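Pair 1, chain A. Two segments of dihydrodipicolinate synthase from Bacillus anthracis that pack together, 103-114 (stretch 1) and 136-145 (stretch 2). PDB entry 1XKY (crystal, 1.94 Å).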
# COMPACT_ATOMS: atom_id res chain seq x y z
N ALA A 103 -26.77 -26.22 3.67
CA ALA A 103 -26.22 -26.60 2.37
C ALA A 103 -25.97 -28.11 2.28
O ALA A 103 -26.29 -28.73 1.26
CB ALA A 103 -24.94 -25.84 2.08
N THR A 104 -25.42 -28.70 3.34
CA THR A 104 -25.16 -30.14 3.36
C THR A 104 -26.46 -30.92 3.18
O THR A 104 -26.51 -31.91 2.43
CB THR A 104 -24.46 -30.56 4.67
OG1 THR A 104 -23.19 -29.91 4.78
CG2 THR A 104 -24.25 -32.07 4.74
N GLU A 105 -27.52 -30.46 3.85
CA GLU A 105 -28.83 -31.09 3.80
C GLU A 105 -29.49 -31.10 2.42
O GLU A 105 -30.26 -32.00 2.11
CB GLU A 105 -29.78 -30.41 4.78
CG GLU A 105 -29.50 -30.69 6.24
CD GLU A 105 -30.28 -29.76 7.17
OE1 GLU A 105 -31.06 -28.91 6.67
OE2 GLU A 105 -30.11 -29.86 8.40
N VAL A 106 -29.20 -30.09 1.59
CA VAL A 106 -29.76 -30.06 0.22
C VAL A 106 -28.84 -30.65 -0.85
O VAL A 106 -29.13 -30.52 -2.04
CB VAL A 106 -30.23 -28.63 -0.20
CG1 VAL A 106 -31.20 -28.07 0.82
CG2 VAL A 106 -29.04 -27.68 -0.42
N GLY A 107 -27.75 -31.29 -0.44
CA GLY A 107 -26.98 -32.15 -1.33
C GLY A 107 -25.84 -31.53 -2.13
O GLY A 107 -25.42 -32.08 -3.15
N VAL A 108 -25.32 -30.38 -1.68
CA VAL A 108 -24.14 -29.81 -2.33
C VAL A 108 -22.95 -30.76 -2.09
O VAL A 108 -23.00 -31.63 -1.21
CB VAL A 108 -23.80 -28.38 -1.84
CG1 VAL A 108 -24.98 -27.44 -2.03
CG2 VAL A 108 -23.32 -28.37 -0.37
N ASP A 109 -21.90 -30.61 -2.88
CA ASP A 109 -20.76 -31.53 -2.82
C ASP A 109 -19.61 -31.03 -1.95
O ASP A 109 -18.75 -31.81 -1.53
CB ASP A 109 -20.27 -31.80 -4.24
CG ASP A 109 -21.35 -32.41 -5.10
OD1 ASP A 109 -21.88 -31.70 -5.99
OD2 ASP A 109 -21.72 -33.58 -4.86
N ALA A 110 -19.59 -29.72 -1.69
CA ALA A 110 -18.55 -29.09 -0.92
C ALA A 110 -19.01 -27.71 -0.51
O ALA A 110 -20.03 -27.21 -1.01
CB ALA A 110 -17.27 -28.98 -1.75
N VAL A 111 -18.25 -27.07 0.38
CA VAL A 111 -18.52 -25.69 0.74
C VAL A 111 -17.27 -24.82 0.60
O VAL A 111 -16.15 -25.31 0.76
CB VAL A 111 -19.14 -25.57 2.17
CG1 VAL A 111 -20.48 -26.26 2.23
CG2 VAL A 111 -18.19 -26.11 3.23
N MET A 112 -17.49 -23.55 0.28
CA MET A 112 -16.44 -22.54 0.21
C MET A 112 -16.54 -21.67 1.45
O MET A 112 -17.62 -21.15 1.76
CB MET A 112 -16.62 -21.67 -1.05
CG MET A 112 -15.55 -20.60 -1.26
SD MET A 112 -14.07 -21.23 -2.07
CE MET A 112 -14.54 -21.11 -3.79
N LEU A 113 -15.41 -21.50 2.14
CA LEU A 113 -15.34 -20.68 3.36
C LEU A 113 -14.33 -19.53 3.19
O LEU A 113 -13.12 -19.75 3.14
CB LEU A 113 -14.92 -21.57 4.55
CG LEU A 113 -15.79 -22.81 4.83
CD1 LEU A 113 -15.26 -23.55 6.06
CD2 LEU A 113 -17.25 -22.45 5.05
N VAL A 114 -14.86 -18.31 3.11
CA VAL A 114 -14.05 -17.12 2.94
C VAL A 114 -13.40 -16.67 4.26
O VAL A 114 -13.96 -16.86 5.33
CB VAL A 114 -14.91 -15.96 2.32
CG1 VAL A 114 -15.88 -15.37 3.34
CG2 VAL A 114 -14.03 -14.89 1.70
N SER A 136 -18.12 -29.37 11.52
CA SER A 136 -19.57 -29.43 11.55
C SER A 136 -20.16 -30.14 10.34
O SER A 136 -21.36 -30.39 10.30
CB SER A 136 -20.13 -28.00 11.65
OG SER A 136 -20.16 -27.37 10.39
N THR A 137 -19.33 -30.46 9.34
CA THR A 137 -19.82 -31.07 8.11
C THR A 137 -18.92 -32.21 7.64
O THR A 137 -17.70 -32.13 7.79
CB THR A 137 -19.97 -30.02 6.95
OG1 THR A 137 -20.65 -30.62 5.84
CG2 THR A 137 -18.62 -29.49 6.49
N PRO A 138 -19.52 -33.26 7.06
CA PRO A 138 -18.71 -34.31 6.44
C PRO A 138 -18.19 -33.91 5.06
O PRO A 138 -17.33 -34.59 4.50
CB PRO A 138 -19.71 -35.47 6.32
CG PRO A 138 -21.01 -34.79 6.14
CD PRO A 138 -20.96 -33.56 6.98
N LEU A 139 -18.70 -32.81 4.53
CA LEU A 139 -18.35 -32.36 3.18
C LEU A 139 -16.95 -31.80 3.09
O LEU A 139 -16.43 -31.24 4.06
CB LEU A 139 -19.34 -31.30 2.70
CG LEU A 139 -20.76 -31.77 2.38
CD1 LEU A 139 -21.54 -30.61 1.78
CD2 LEU A 139 -20.75 -32.94 1.42
N PRO A 140 -16.32 -31.95 1.90
CA PRO A 140 -15.07 -31.27 1.62
C PRO A 140 -15.20 -29.74 1.72
O PRO A 140 -16.26 -29.16 1.42
CB PRO A 140 -14.76 -31.68 0.17
CG PRO A 140 -15.54 -32.91 -0.05
CD PRO A 140 -16.75 -32.79 0.77
N VAL A 141 -14.10 -29.10 2.14
CA VAL A 141 -14.05 -27.66 2.34
C VAL A 141 -12.93 -27.04 1.50
O VAL A 141 -11.79 -27.52 1.49
CB VAL A 141 -13.81 -27.32 3.84
CG1 VAL A 141 -13.53 -25.83 4.03
CG2 VAL A 141 -14.99 -27.77 4.67
N MET A 142 -13.27 -25.95 0.80
CA MET A 142 -12.31 -25.11 0.10
C MET A 142 -12.25 -23.77 0.83
O MET A 142 -13.28 -23.11 1.03
CB MET A 142 -12.72 -24.91 -1.37
CG MET A 142 -11.77 -24.02 -2.18
SD MET A 142 -12.24 -23.78 -3.93
CE MET A 142 -11.77 -25.35 -4.63
N LEU A 143 -11.05 -23.39 1.23
CA LEU A 143 -10.80 -22.09 1.82
C LEU A 143 -10.74 -21.03 0.72
O LEU A 143 -10.40 -21.32 -0.43
CB LEU A 143 -9.48 -22.10 2.59
CG LEU A 143 -9.30 -23.13 3.70
CD1 LEU A 143 -7.89 -23.03 4.24
CD2 LEU A 143 -10.31 -22.93 4.82
N TYR A 144 -11.05 -19.79 1.08
CA TYR A 144 -11.01 -18.69 0.13
C TYR A 144 -10.23 -17.53 0.75
O TYR A 144 -10.71 -16.86 1.67
CB TYR A 144 -12.44 -18.30 -0.26
CG TYR A 144 -12.60 -17.19 -1.29
CD1 TYR A 144 -11.52 -16.71 -2.05
CD2 TYR A 144 -13.86 -16.64 -1.53
CE1 TYR A 144 -11.70 -15.71 -2.99
CE2 TYR A 144 -14.04 -15.64 -2.47
CZ TYR A 144 -12.96 -15.18 -3.20
OH TYR A 144 -13.16 -14.19 -4.13
N ASN A 145 -9.02 -17.32 0.23
CA ASN A 145 -8.17 -16.19 0.62
C ASN A 145 -8.43 -15.02 -0.33
O ASN A 145 -8.24 -15.15 -1.55
CB ASN A 145 -6.70 -16.61 0.56
CG ASN A 145 -5.75 -15.51 1.01
OD1 ASN A 145 -5.91 -14.93 2.08
ND2 ASN A 145 -4.77 -15.22 0.17
O HOH W 1 -22.94 -29.48 7.76

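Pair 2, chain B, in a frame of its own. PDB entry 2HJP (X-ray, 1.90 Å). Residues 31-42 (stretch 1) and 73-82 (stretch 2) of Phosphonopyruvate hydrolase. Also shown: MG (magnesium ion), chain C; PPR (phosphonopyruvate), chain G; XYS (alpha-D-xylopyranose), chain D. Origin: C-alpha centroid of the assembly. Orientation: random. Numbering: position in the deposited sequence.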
# COMPACT_ATOMS: atom_id res chain seq x y z
N ALA B 31 -14.99 -3.19 -19.97
CA ALA B 31 -16.16 -4.07 -19.75
C ALA B 31 -17.40 -3.21 -19.64
O ALA B 31 -18.46 -3.56 -20.25
CB ALA B 31 -16.01 -4.91 -18.43
N GLU B 32 -17.30 -2.08 -18.91
CA GLU B 32 -18.46 -1.21 -18.78
C GLU B 32 -18.91 -0.73 -20.14
O GLU B 32 -20.10 -0.74 -20.48
CB GLU B 32 -18.18 0.01 -17.88
CG GLU B 32 -19.43 0.87 -17.82
CD GLU B 32 -19.35 2.01 -16.81
OE1 GLU B 32 -18.48 2.08 -15.96
OE2 GLU B 32 -20.24 2.87 -16.85
N GLN B 33 -17.93 -0.28 -20.93
CA GLN B 33 -18.19 0.25 -22.25
C GLN B 33 -18.74 -0.81 -23.20
O GLN B 33 -19.56 -0.47 -24.07
CB GLN B 33 -16.92 0.92 -22.83
CG GLN B 33 -16.63 2.24 -22.07
CD GLN B 33 -15.45 3.00 -22.67
OE1 GLN B 33 -14.79 2.51 -23.57
NE2 GLN B 33 -15.17 4.22 -22.13
N ALA B 34 -18.32 -2.05 -23.03
CA ALA B 34 -18.83 -3.16 -23.89
C ALA B 34 -20.30 -3.49 -23.52
O ALA B 34 -20.98 -4.12 -24.29
CB ALA B 34 -17.96 -4.39 -23.75
N GLY B 35 -20.77 -3.02 -22.36
CA GLY B 35 -22.15 -3.22 -21.99
C GLY B 35 -22.41 -4.27 -20.94
O GLY B 35 -23.56 -4.65 -20.77
N PHE B 36 -21.37 -4.79 -20.24
CA PHE B 36 -21.68 -5.79 -19.22
C PHE B 36 -22.37 -5.08 -18.07
O PHE B 36 -22.21 -3.88 -17.86
CB PHE B 36 -20.40 -6.51 -18.75
CG PHE B 36 -19.86 -7.45 -19.76
CD1 PHE B 36 -20.42 -8.72 -19.92
CD2 PHE B 36 -18.83 -7.03 -20.60
CE1 PHE B 36 -19.97 -9.58 -20.89
CE2 PHE B 36 -18.34 -7.89 -21.61
CZ PHE B 36 -18.92 -9.19 -21.76
N GLY B 37 -23.16 -5.85 -17.31
CA GLY B 37 -23.91 -5.35 -16.18
C GLY B 37 -23.04 -4.97 -15.00
O GLY B 37 -23.31 -3.98 -14.31
N GLY B 38 -22.00 -5.75 -14.74
CA GLY B 38 -21.14 -5.42 -13.63
C GLY B 38 -19.72 -5.96 -13.86
O GLY B 38 -19.45 -6.64 -14.89
N ILE B 39 -18.81 -5.62 -12.95
CA ILE B 39 -17.44 -6.06 -12.99
C ILE B 39 -17.22 -7.19 -11.97
O ILE B 39 -17.79 -7.14 -10.87
CB ILE B 39 -16.47 -4.86 -12.63
CG1 ILE B 39 -16.73 -3.67 -13.59
CG2 ILE B 39 -14.99 -5.33 -12.65
CD1 ILE B 39 -16.45 -3.92 -15.09
N TRP B 40 -16.44 -8.21 -12.34
CA TRP B 40 -16.10 -9.32 -11.44
C TRP B 40 -14.63 -9.05 -11.03
O TRP B 40 -13.70 -9.12 -11.87
CB TRP B 40 -16.24 -10.66 -12.20
CG TRP B 40 -15.61 -11.86 -11.57
CD1 TRP B 40 -14.79 -12.76 -12.19
CD2 TRP B 40 -15.81 -12.36 -10.23
NE1 TRP B 40 -14.46 -13.79 -11.32
CE2 TRP B 40 -15.06 -13.56 -10.12
CE3 TRP B 40 -16.54 -11.90 -9.12
CZ2 TRP B 40 -15.02 -14.31 -8.93
CZ3 TRP B 40 -16.52 -12.64 -7.94
CH2 TRP B 40 -15.76 -13.84 -7.85
N GLY B 41 -14.43 -8.74 -9.74
CA GLY B 41 -13.09 -8.44 -9.23
C GLY B 41 -12.42 -9.75 -8.86
O GLY B 41 -12.14 -10.05 -7.72
N SER B 42 -12.16 -10.51 -9.89
CA SER B 42 -11.56 -11.83 -9.87
C SER B 42 -10.21 -12.01 -9.12
O SER B 42 -9.26 -11.34 -9.44
CB SER B 42 -11.34 -12.25 -11.34
OG SER B 42 -10.68 -13.52 -11.35
N THR B 73 -13.47 3.97 -10.79
CA THR B 73 -13.38 4.20 -12.22
C THR B 73 -14.71 3.87 -12.94
O THR B 73 -15.04 4.53 -13.89
CB THR B 73 -12.26 3.31 -12.81
OG1 THR B 73 -11.02 3.71 -12.21
CG2 THR B 73 -12.10 3.42 -14.36
N VAL B 74 -15.45 2.83 -12.53
CA VAL B 74 -16.64 2.48 -13.30
C VAL B 74 -17.91 2.98 -12.58
O VAL B 74 -17.88 3.30 -11.40
CB VAL B 74 -16.71 0.89 -13.55
CG1 VAL B 74 -15.41 0.39 -14.27
CG2 VAL B 74 -16.80 0.15 -12.23
N SER B 75 -19.02 3.02 -13.31
CA SER B 75 -20.28 3.47 -12.76
C SER B 75 -21.19 2.26 -12.53
O SER B 75 -22.28 2.38 -11.96
CB SER B 75 -20.97 4.47 -13.75
OG SER B 75 -21.58 3.74 -14.83
N ILE B 76 -20.75 1.05 -12.92
CA ILE B 76 -21.60 -0.12 -12.77
C ILE B 76 -21.13 -0.91 -11.52
O ILE B 76 -20.01 -0.70 -11.06
CB ILE B 76 -21.55 -1.02 -14.06
CG1 ILE B 76 -20.11 -1.44 -14.37
CG2 ILE B 76 -22.22 -0.24 -15.22
CD1 ILE B 76 -19.16 -0.41 -14.84
N PRO B 77 -21.99 -1.79 -10.94
CA PRO B 77 -21.62 -2.57 -9.74
C PRO B 77 -20.38 -3.46 -9.87
O PRO B 77 -20.15 -4.09 -10.92
CB PRO B 77 -22.85 -3.46 -9.49
CG PRO B 77 -23.97 -2.66 -10.10
CD PRO B 77 -23.36 -2.12 -11.38
N LEU B 78 -19.65 -3.55 -8.79
CA LEU B 78 -18.44 -4.37 -8.71
C LEU B 78 -18.77 -5.48 -7.72
O LEU B 78 -19.23 -5.20 -6.59
CB LEU B 78 -17.27 -3.53 -8.14
CG LEU B 78 -16.05 -4.36 -7.71
CD1 LEU B 78 -15.53 -5.15 -8.91
CD2 LEU B 78 -14.95 -3.36 -7.13
N ILE B 79 -18.55 -6.72 -8.14
CA ILE B 79 -18.74 -7.90 -7.33
C ILE B 79 -17.29 -8.29 -7.01
O ILE B 79 -16.53 -8.65 -7.94
CB ILE B 79 -19.38 -9.01 -8.15
CG1 ILE B 79 -20.72 -8.55 -8.72
CG2 ILE B 79 -19.47 -10.29 -7.29
CD1 ILE B 79 -20.63 -7.67 -9.95
N ALA B 80 -16.90 -8.21 -5.73
CA ALA B 80 -15.54 -8.58 -5.35
C ALA B 80 -15.40 -10.03 -4.85
O ALA B 80 -16.20 -10.49 -4.03
CB ALA B 80 -15.04 -7.59 -4.26
N ASP B 81 -14.34 -10.71 -5.32
CA ASP B 81 -14.00 -12.06 -4.90
C ASP B 81 -13.18 -11.99 -3.57
O ASP B 81 -12.08 -11.45 -3.55
CB ASP B 81 -13.12 -12.69 -6.00
CG ASP B 81 -12.72 -14.12 -5.71
OD1 ASP B 81 -13.05 -14.69 -4.63
OD2 ASP B 81 -12.04 -14.69 -6.60
N ILE B 82 -13.71 -12.50 -2.45
CA ILE B 82 -12.91 -12.45 -1.21
C ILE B 82 -12.46 -13.84 -0.78
O ILE B 82 -12.23 -14.12 0.41
CB ILE B 82 -13.65 -11.69 -0.05
CG1 ILE B 82 -14.97 -12.39 0.30
CG2 ILE B 82 -13.93 -10.25 -0.53
CD1 ILE B 82 -15.60 -11.94 1.61
MG MG C . -11.38 -16.59 -7.11
C1 PPR G . -12.00 -16.15 -9.80
O1 PPR G . -12.25 -15.62 -10.96
O2' PPR G . -11.10 -15.82 -9.08
C2 PPR G . -12.96 -17.23 -9.40
C3 PPR G . -13.62 -18.12 -10.20
O2 PPR G . -13.15 -17.28 -8.08
P PPR G . -12.49 -19.56 -10.51
O1P PPR G . -12.28 -20.18 -9.10
O2P PPR G . -11.20 -18.97 -11.13
O3P PPR G . -13.26 -20.46 -11.36
C1 XYS D . -19.22 6.42 -17.57
C2 XYS D . -18.82 7.84 -17.07
C3 XYS D . -19.40 8.02 -15.63
C4 XYS D . -20.95 7.76 -15.56
C5 XYS D . -21.46 6.58 -16.42
O1 XYS D . -18.67 5.31 -16.82
O2 XYS D . -17.40 7.93 -17.01
O3 XYS D . -19.07 9.34 -15.11
O4 XYS D . -21.54 7.78 -14.25
O5 XYS D . -20.65 6.29 -17.65
O HOH W 2 -16.11 3.68 -16.88
O HOH W 3 -12.18 -17.26 -5.26
O HOH W 4 -9.49 -16.13 -6.26
O HOH W 5 -10.50 -18.46 -7.49

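Both pairs set the end of a helix, a tight turn and a strand against a loop that runs into a second, parallel strand, and 14 central residues superpose to 0.3 Å. The strand ladder is the same in each. In pair 1, Val A111 N donates to Pro A140 O (3.1 Å), Met A142 N to Val A111 O (3.0 Å) and Leu A113 N to Met A142 O (2.9 Å). In pair 2, Ile B39 N donates to Pro B77 O (2.9 Å), Ile B79 N to Ile B39 O (2.9 Å) and Gly B41 N to Ile B79 O (2.8 Å). The next rung differs in strength: Tyr A144 N to Leu A113 O is 2.9 Å, while Asp B81 N to Gly B41 O is weak at 3.3 Å.

Three matched positions keep their residue: Ala A103 and Ala B31, Gly A107 and Gly B35, Pro A140 and Pro B77. Only at the glycine do the backbone angles themselves call for it: phi is positive in both, and a CB would jam against the preceding carbonyl O. Gly B35 is itself the first residue out of the helix, while in pair 1 Val A106 is. Each proline offers the carbonyl that opens the ladder.

At the helix end, polar groups tie helix to loop by different means. Thr A137 OG1 donates to Thr A104 OG1 (2.8 Å) and accepts from Leu A139 N (3.2 Å), so one hydroxyl serves both segments. Its match, Val B74, has no hydroxyl; the longer Glu B32, matching Thr A104, reaches instead to Ser B75, whose OG donates to Glu B32 OE2 at 2.6 Å.

Beside this link lies an apolar plug. Leu A139 CD1 meets Val A108 CG2 at 3.6 Å; its match Ile B76 packs CG1 on Ile B39 CG1 at 4.1 Å. Phe B36, in place of Val A108, leads its ring away from the other stretch.

Where the first strand starts, Ala A110 rests CB on Pro A140 CB at 4.2 Å, but at Gly B38 an ideal CB would lie 2.8 Å from Pro B77 O, a clash.

Along the strands, bulk is traded across the contact. Leu A113 fills its face with CD1 on Val A141 CG1 (3.5 Å). Gly B41 supplies no side chain there, and the larger Leu B78 bends its end nearer, with CD1 3.8 Å from Gly B41 N and also 3.8 Å from Ile B39 CG2.

On the face that carries Met A112 and Met A142, and in pair 2 Trp B40 and Ile B79, Met A112 packs CE on Met A142 SD (3.5 Å) and SD on Tyr A144 CB (3.8 Å). Trp B40 instead lays CE3 on Ile B79 CG2 (3.8 Å) and CH2 on Asp B81 CB (3.4 Å). That packing coexists with ligand binding: Trp B40 NE1 donates to PPR O1 (2.9 Å), and Asp B81 OD2 binds MG at 2.1 Å.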